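Long-range contacts in formate-dependent phosphoribosylglycinamide formyltransferase (Mycobacterium tuberculosis H37Rv, PDB 6KHR), which belongs to the ATP-grasp family, its chain combining a parallel five-stranded sheet with a long antiparallel sheet that carries helices on its surface: residues 129-134 against 303-308; 142-147 against 278-283; 345-350 against 401-406. All blocks are in the same frame, centred on the assembly; numbering follows the deposited sequence.

Contact 1 of 3, residues 129-134 against 303-308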
# COMPACT_ATOMS: atom_id res chain seq x y z
N ALA A 129 21.75 7.59 -15.76
CA ALA A 129 22.90 7.44 -14.87
C ALA A 129 24.10 8.23 -15.35
O ALA A 129 25.04 8.41 -14.58
CB ALA A 129 23.28 5.97 -14.72
N ASP A 130 24.08 8.67 -16.60
CA ASP A 130 25.13 9.53 -17.16
C ASP A 130 24.65 10.96 -16.99
O ASP A 130 23.85 11.46 -17.79
CB ASP A 130 25.36 9.15 -18.62
CG ASP A 130 26.38 10.05 -19.31
OD1 ASP A 130 27.10 10.82 -18.64
OD2 ASP A 130 26.46 9.99 -20.56
N ARG A 131 25.11 11.63 -15.94
CA ARG A 131 24.56 12.94 -15.62
C ARG A 131 24.86 13.96 -16.72
O ARG A 131 23.99 14.73 -17.11
CB ARG A 131 25.09 13.43 -14.26
CG ARG A 131 24.58 14.81 -13.85
CD ARG A 131 23.06 14.92 -14.03
NE ARG A 131 22.57 16.29 -13.92
CZ ARG A 131 21.82 16.75 -12.92
NH1 ARG A 131 21.47 15.94 -11.92
NH2 ARG A 131 21.41 18.01 -12.91
N GLU A 132 26.09 13.95 -17.23
CA GLU A 132 26.46 14.85 -18.31
C GLU A 132 25.59 14.60 -19.55
O GLU A 132 25.07 15.55 -20.16
CB GLU A 132 27.94 14.66 -18.65
CG GLU A 132 28.65 15.86 -19.26
CD GLU A 132 29.20 15.59 -20.65
OE1 GLU A 132 29.15 14.42 -21.08
OE2 GLU A 132 29.67 16.55 -21.31
N GLY A 133 25.42 13.33 -19.93
CA GLY A 133 24.69 13.02 -21.14
C GLY A 133 23.21 13.29 -21.04
O GLY A 133 22.54 13.55 -22.05
N LEU A 134 22.66 13.22 -19.83
CA LEU A 134 21.25 13.50 -19.65
C LEU A 134 20.98 15.00 -19.74
O LEU A 134 19.98 15.43 -20.35
CB LEU A 134 20.75 12.92 -18.32
CG LEU A 134 19.25 13.16 -18.12
CD1 LEU A 134 18.49 12.21 -19.00
CD2 LEU A 134 18.84 13.01 -16.66
N PHE A 303 13.92 22.24 -16.13
CA PHE A 303 14.28 20.84 -15.99
C PHE A 303 15.50 20.72 -15.07
O PHE A 303 16.50 21.40 -15.28
CB PHE A 303 14.59 20.24 -17.35
CG PHE A 303 15.07 18.84 -17.28
CD1 PHE A 303 14.16 17.80 -17.03
CD2 PHE A 303 16.42 18.56 -17.39
CE1 PHE A 303 14.60 16.49 -16.95
CE2 PHE A 303 16.87 17.26 -17.30
CZ PHE A 303 15.95 16.22 -17.09
N ALA A 304 15.41 19.85 -14.07
CA ALA A 304 16.61 19.56 -13.29
C ALA A 304 17.10 18.13 -13.43
O ALA A 304 18.31 17.92 -13.47
CB ALA A 304 16.37 19.85 -11.81
N ASP A 305 16.20 17.15 -13.50
CA ASP A 305 16.61 15.75 -13.54
C ASP A 305 15.42 14.85 -13.84
O ASP A 305 14.26 15.27 -13.80
CB ASP A 305 17.27 15.34 -12.22
CG ASP A 305 18.11 14.11 -12.37
OD1 ASP A 305 18.35 13.70 -13.53
OD2 ASP A 305 18.53 13.55 -11.33
N VAL A 306 15.72 13.58 -14.12
CA VAL A 306 14.73 12.53 -14.22
C VAL A 306 15.33 11.23 -13.69
O VAL A 306 16.49 10.91 -13.98
CB VAL A 306 14.21 12.35 -15.67
CG1 VAL A 306 15.35 12.12 -16.64
CG2 VAL A 306 13.18 11.20 -15.74
N THR A 307 14.53 10.48 -12.93
CA THR A 307 14.93 9.15 -12.48
C THR A 307 13.93 8.09 -12.90
O THR A 307 12.71 8.30 -12.85
CB THR A 307 15.08 9.10 -10.97
OG1 THR A 307 15.31 7.74 -10.59
CG2 THR A 307 13.84 9.61 -10.30
N VAL A 308 14.45 6.92 -13.27
CA VAL A 308 13.64 5.76 -13.65
C VAL A 308 13.25 4.95 -12.42
O VAL A 308 12.68 3.86 -12.54
CB VAL A 308 14.38 4.88 -14.67
CG1 VAL A 308 14.85 5.69 -15.87
CG2 VAL A 308 15.55 4.15 -14.00
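Two side chains near the start of helix 131-141 reach the edge strand 300-307, Arg131 obliquely across the carboxylate of Asp305 and Leu134 roughly at right angles to both Asp305 and Val306. Arg131 sets out with CG anti to its backbone N and bends at chi2 (48°), which brings its guanidinium nearer the strand, beside Ala304 O and Asp305. Guanidinium and carboxylate planes are turned 35° apart, and the long salt bridge from Arg131 NH1 to Asp305 OD2, 3.8 Å, is purely coulombic, because the oxygen stands well out of the guanidinium plane. Leu134, its CG also anti to N, points CD2 at Val306 CG1, 3.6 Å away, while the same methyl meets the edge of the Phe303 ring at CZ, 4.3 Å. On the strand, Ala304 and Asp305 both face Glu293 in a classic beta bulge, and Asp305 OD1 accepts a weak bond from Val306 N. Asp130 caps the helix, its OD1 weakly receiving Gly133 N. The contact thus couples a buried apolar foot, Leu134 on Phe303 and Val306, to a solvent-side charge pair; lacking a directed N-H, that pair would steer the helix against the strand only loosely, and Arg135 beside Arg131 probably adds positive potential.

Contact 2 of 3, residues 142-147 against 278-283; sequences LGLPTA and ARIVKA
The guanidinium of Arg279 is the flat group here, and it meets the loop 142-147 by its edge: Leu142 CB lies in its plane, 3.7 Å from Arg279 NH1, and Leu144 CD1 is also near that plane, 3.7 Å from the same NH1. A bend at chi3 (92°) brings the head of Arg279 alongside the loop, edge first, so that Arg279 and Leu142 run beside each other, pointing opposite ways, while Leu144 crosses it obliquely. Leu142 is the first residue to leave helical geometry after helix 131-141. Its CG lies beside the backbone N, and its CD1 meets the side chains of helix 267-284, touching Ile280 CD1 at 3.8 Å and Ala283 CB at 3.8 Å. Leu144, with the same first-torsion arrangement, sets CD2 against Ile280 CB at 4.1 Å; both leucines cross Ile280 at about a right angle. Ile280 has further neighbours in Leu137, Val292 and Val306, which tie this patch into the core between helix 131-141 and the long antiparallel sheet. Within the ATP-grasp region, then, the turn that leaves one helix is held against another by methyl packing, with the buried Ile280 as its inner contact. The exposed Arg279 touches both leucines mainly with NH1, at the edge of its guanidinium, so its charge can probably stay near solvent.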
# COMPACT_ATOMS: atom_id res chain seq x y z
N LEU A 142 16.65 17.73 -27.14
CA LEU A 142 15.38 18.38 -26.86
C LEU A 142 15.67 19.84 -26.53
O LEU A 142 16.80 20.22 -26.21
CB LEU A 142 14.66 17.66 -25.72
CG LEU A 142 14.84 16.14 -25.84
CD1 LEU A 142 14.40 15.39 -24.59
CD2 LEU A 142 14.12 15.58 -27.06
N GLY A 143 14.65 20.68 -26.64
CA GLY A 143 14.96 22.08 -26.40
C GLY A 143 14.58 22.51 -25.00
O GLY A 143 14.07 23.62 -24.81
N LEU A 144 14.84 21.65 -24.02
CA LEU A 144 14.24 21.81 -22.71
C LEU A 144 14.93 22.94 -21.95
O LEU A 144 16.16 23.11 -22.06
CB LEU A 144 14.32 20.50 -21.91
CG LEU A 144 13.23 19.42 -22.03
CD1 LEU A 144 12.40 19.54 -23.31
CD2 LEU A 144 13.86 18.03 -21.93
N PRO A 145 14.18 23.73 -21.18
CA PRO A 145 14.77 24.85 -20.45
C PRO A 145 15.40 24.38 -19.14
O PRO A 145 14.77 23.65 -18.37
CB PRO A 145 13.57 25.77 -20.18
CG PRO A 145 12.42 24.80 -20.00
CD PRO A 145 12.73 23.60 -20.90
N THR A 146 16.64 24.73 -18.97
CA THR A 146 17.36 24.40 -17.73
C THR A 146 18.04 25.67 -17.23
O THR A 146 17.91 26.70 -17.84
CB THR A 146 18.48 23.41 -17.99
OG1 THR A 146 19.15 23.82 -19.17
CG2 THR A 146 17.98 22.02 -18.29
N ALA A 147 18.69 25.55 -16.09
CA ALA A 147 19.49 26.66 -15.56
C ALA A 147 20.77 26.66 -16.38
O ALA A 147 21.22 25.61 -16.76
CB ALA A 147 19.80 26.41 -14.12
N ALA A 278 6.60 15.46 -20.33
CA ALA A 278 6.22 14.56 -21.42
C ALA A 278 7.35 14.39 -22.43
O ALA A 278 7.51 13.31 -23.01
CB ALA A 278 4.98 15.08 -22.12
N ARG A 279 8.13 15.44 -22.66
CA ARG A 279 9.11 15.34 -23.74
C ARG A 279 10.35 14.55 -23.32
O ARG A 279 10.81 13.69 -24.07
CB ARG A 279 9.45 16.74 -24.27
CG ARG A 279 8.24 17.42 -24.89
CD ARG A 279 8.53 18.77 -25.53
NE ARG A 279 8.84 18.60 -26.94
CZ ARG A 279 10.07 18.42 -27.40
NH1 ARG A 279 11.09 18.42 -26.56
NH2 ARG A 279 10.29 18.25 -28.70
N ILE A 280 10.88 14.78 -22.12
CA ILE A 280 12.01 13.96 -21.69
C ILE A 280 11.59 12.49 -21.59
O ILE A 280 12.39 11.59 -21.90
CB ILE A 280 12.61 14.46 -20.37
CG1 ILE A 280 13.94 13.76 -20.10
CG2 ILE A 280 11.70 14.18 -19.21
CD1 ILE A 280 15.00 14.16 -21.06
N VAL A 281 10.34 12.21 -21.21
CA VAL A 281 9.96 10.82 -21.01
C VAL A 281 9.81 10.12 -22.34
O VAL A 281 10.23 8.96 -22.49
CB VAL A 281 8.68 10.71 -20.15
CG1 VAL A 281 8.05 9.31 -20.32
CG2 VAL A 281 9.01 10.95 -18.68
N LYS A 282 9.24 10.79 -23.35
CA LYS A 282 9.11 10.15 -24.66
C LYS A 282 10.46 9.93 -25.32
O LYS A 282 10.63 8.95 -26.05
CB LYS A 282 8.20 10.97 -25.59
CG LYS A 282 6.71 10.68 -25.43
CD LYS A 282 5.89 11.39 -26.51
CE LYS A 282 4.43 10.95 -26.49
NZ LYS A 282 3.56 11.85 -27.30
N ALA A 283 11.45 10.78 -25.03
CA ALA A 283 12.79 10.53 -25.56
C ALA A 283 13.39 9.27 -24.96
O ALA A 283 14.09 8.52 -25.65
CB ALA A 283 13.70 11.73 -25.30

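Contact 3 of 3, residues 345-350 against 401-406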
# COMPACT_ATOMS: atom_id res chain seq x y z
N PRO A 345 -5.54 15.62 -0.52
CA PRO A 345 -4.21 16.20 -0.26
C PRO A 345 -3.47 15.42 0.81
O PRO A 345 -4.07 14.79 1.69
CB PRO A 345 -4.53 17.63 0.20
CG PRO A 345 -5.94 17.94 -0.38
CD PRO A 345 -6.65 16.59 -0.37
N GLY A 346 -2.13 15.44 0.74
CA GLY A 346 -1.33 14.71 1.70
C GLY A 346 0.06 15.28 1.83
O GLY A 346 0.46 16.14 1.04
N ALA A 347 0.79 14.81 2.83
CA ALA A 347 2.19 15.17 2.97
C ALA A 347 2.95 13.99 3.56
O ALA A 347 2.38 13.10 4.18
CB ALA A 347 2.42 16.40 3.86
N ALA A 348 4.26 14.01 3.36
CA ALA A 348 5.08 12.94 3.88
C ALA A 348 6.40 13.51 4.38
O ALA A 348 6.85 14.57 3.97
CB ALA A 348 5.33 11.85 2.83
N ARG A 349 7.02 12.75 5.27
CA ARG A 349 8.32 13.11 5.78
C ARG A 349 9.14 11.84 5.82
O ARG A 349 8.77 10.90 6.53
CB ARG A 349 8.21 13.76 7.16
CG ARG A 349 8.09 15.26 7.06
CD ARG A 349 7.78 15.93 8.36
NE ARG A 349 7.41 17.32 8.13
CZ ARG A 349 8.21 18.35 8.36
NH1 ARG A 349 9.42 18.14 8.86
NH2 ARG A 349 7.79 19.58 8.11
N VAL A 350 10.20 11.79 5.03
CA VAL A 350 11.10 10.65 5.03
C VAL A 350 12.23 10.95 6.00
O VAL A 350 13.01 11.88 5.77
CB VAL A 350 11.62 10.33 3.63
CG1 VAL A 350 12.57 9.13 3.68
CG2 VAL A 350 10.46 10.03 2.67
N ILE A 401 -2.92 21.67 6.24
CA ILE A 401 -3.16 20.80 7.38
C ILE A 401 -2.38 19.50 7.22
O ILE A 401 -1.79 18.99 8.18
CB ILE A 401 -4.67 20.54 7.55
CG1 ILE A 401 -5.42 21.84 7.80
CG2 ILE A 401 -4.94 19.56 8.69
CD1 ILE A 401 -6.86 21.76 7.34
N ALA A 402 -2.32 18.98 6.00
CA ALA A 402 -1.63 17.71 5.80
C ALA A 402 -0.14 17.83 6.12
O ALA A 402 0.45 16.91 6.70
CB ALA A 402 -1.89 17.22 4.39
N ARG A 403 0.47 18.98 5.83
CA ARG A 403 1.88 19.15 6.20
C ARG A 403 2.05 19.33 7.70
O ARG A 403 3.00 18.79 8.29
CB ARG A 403 2.49 20.33 5.45
CG ARG A 403 2.62 20.07 3.97
CD ARG A 403 3.11 21.27 3.24
NE ARG A 403 4.47 21.61 3.65
CZ ARG A 403 5.14 22.65 3.19
NH1 ARG A 403 4.59 23.47 2.30
NH2 ARG A 403 6.37 22.89 3.62
N GLU A 404 1.13 20.05 8.35
CA GLU A 404 1.25 20.24 9.79
C GLU A 404 1.08 18.92 10.55
O GLU A 404 1.82 18.64 11.50
CB GLU A 404 0.25 21.28 10.27
CG GLU A 404 0.58 21.89 11.63
CD GLU A 404 -0.26 21.32 12.76
OE1 GLU A 404 -0.23 21.90 13.87
OE2 GLU A 404 -0.96 20.30 12.54
N ARG A 405 0.14 18.08 10.12
CA ARG A 405 -0.04 16.78 10.74
C ARG A 405 1.18 15.89 10.54
O ARG A 405 1.57 15.15 11.46
CB ARG A 405 -1.27 16.08 10.17
CG ARG A 405 -2.52 16.81 10.37
CD ARG A 405 -3.63 16.23 9.51
NE ARG A 405 -4.89 16.59 10.13
CZ ARG A 405 -6.09 16.25 9.67
NH1 ARG A 405 -6.19 15.53 8.57
NH2 ARG A 405 -7.18 16.62 10.33
N ALA A 406 1.76 15.92 9.34
CA ALA A 406 2.91 15.07 9.07
C ALA A 406 4.11 15.51 9.88
O ALA A 406 4.87 14.67 10.39
CB ALA A 406 3.25 15.05 7.58
O HOH W 1 5.30 17.82 6.74
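A helix packed on an antiparallel sheet forms this contact: helix 399-413 lies on the long antiparallel sheet, directly over strand 346-351, which runs between strands 256-261 and 390-395. The axes of strand 346-350 and helix 401-406 run nearly the same way, 29° apart, and approach to 6.5 Å, a close spacing made possible by the small side chains of Ala347, Ala402 and Ala406. Gly346 meets Ala402 CB with its CA, at 3.7 Å. Ala347, pointing at the helix, sets its CB between two turns, against Arg403 CG at 3.7 Å and Ala406 CB at 4.0 Å. Arg403 starts with CG beside its backbone N and bends at chi3 (65°); beyond the contact its NE forms a salt bridge with Glu258 and its guanidinium a cation-pi contact with Trp260, a ring that Ala347 also touches. Two residues along the strand from Ala347, Arg349 likewise rises toward the helix, extended from CG to NE, and passes Ala406 O with its CD at 3.8 Å. Its NH1 and NH2 make weak, long ion pairs with Glu256 and Glu258, acids that probably offset the like charges of the two arginines. The NE-H is taken by water 1, which lies in the guanidinium plane, accepts from Arg349 NE at 2.6 Å and donates to Arg403 O at 2.9 Å.

Contact 2 is nested inside the loop that contact 1 closes, and contact 3 follows both along the chain. Contacts 1 and 2 have centres 11 Å apart and touch: Phe303 N probably donates to Pro145 O, and Ile280 packs on both Phe303 and Val306, so helices 131-141 and 267-284 and edge strand 300-307 share one apolar core. Contact 3 lies about 28 Å from contact 1 between centres, on the opposite side of the chain's centre, and about 30 Å from contact 2. The eight-stranded antiparallel sheet joins contacts 1 and 3, through strands 300-307 and 346-351, so one continuous sheet carries helix 131-141 near one end and helix 399-413 further across it.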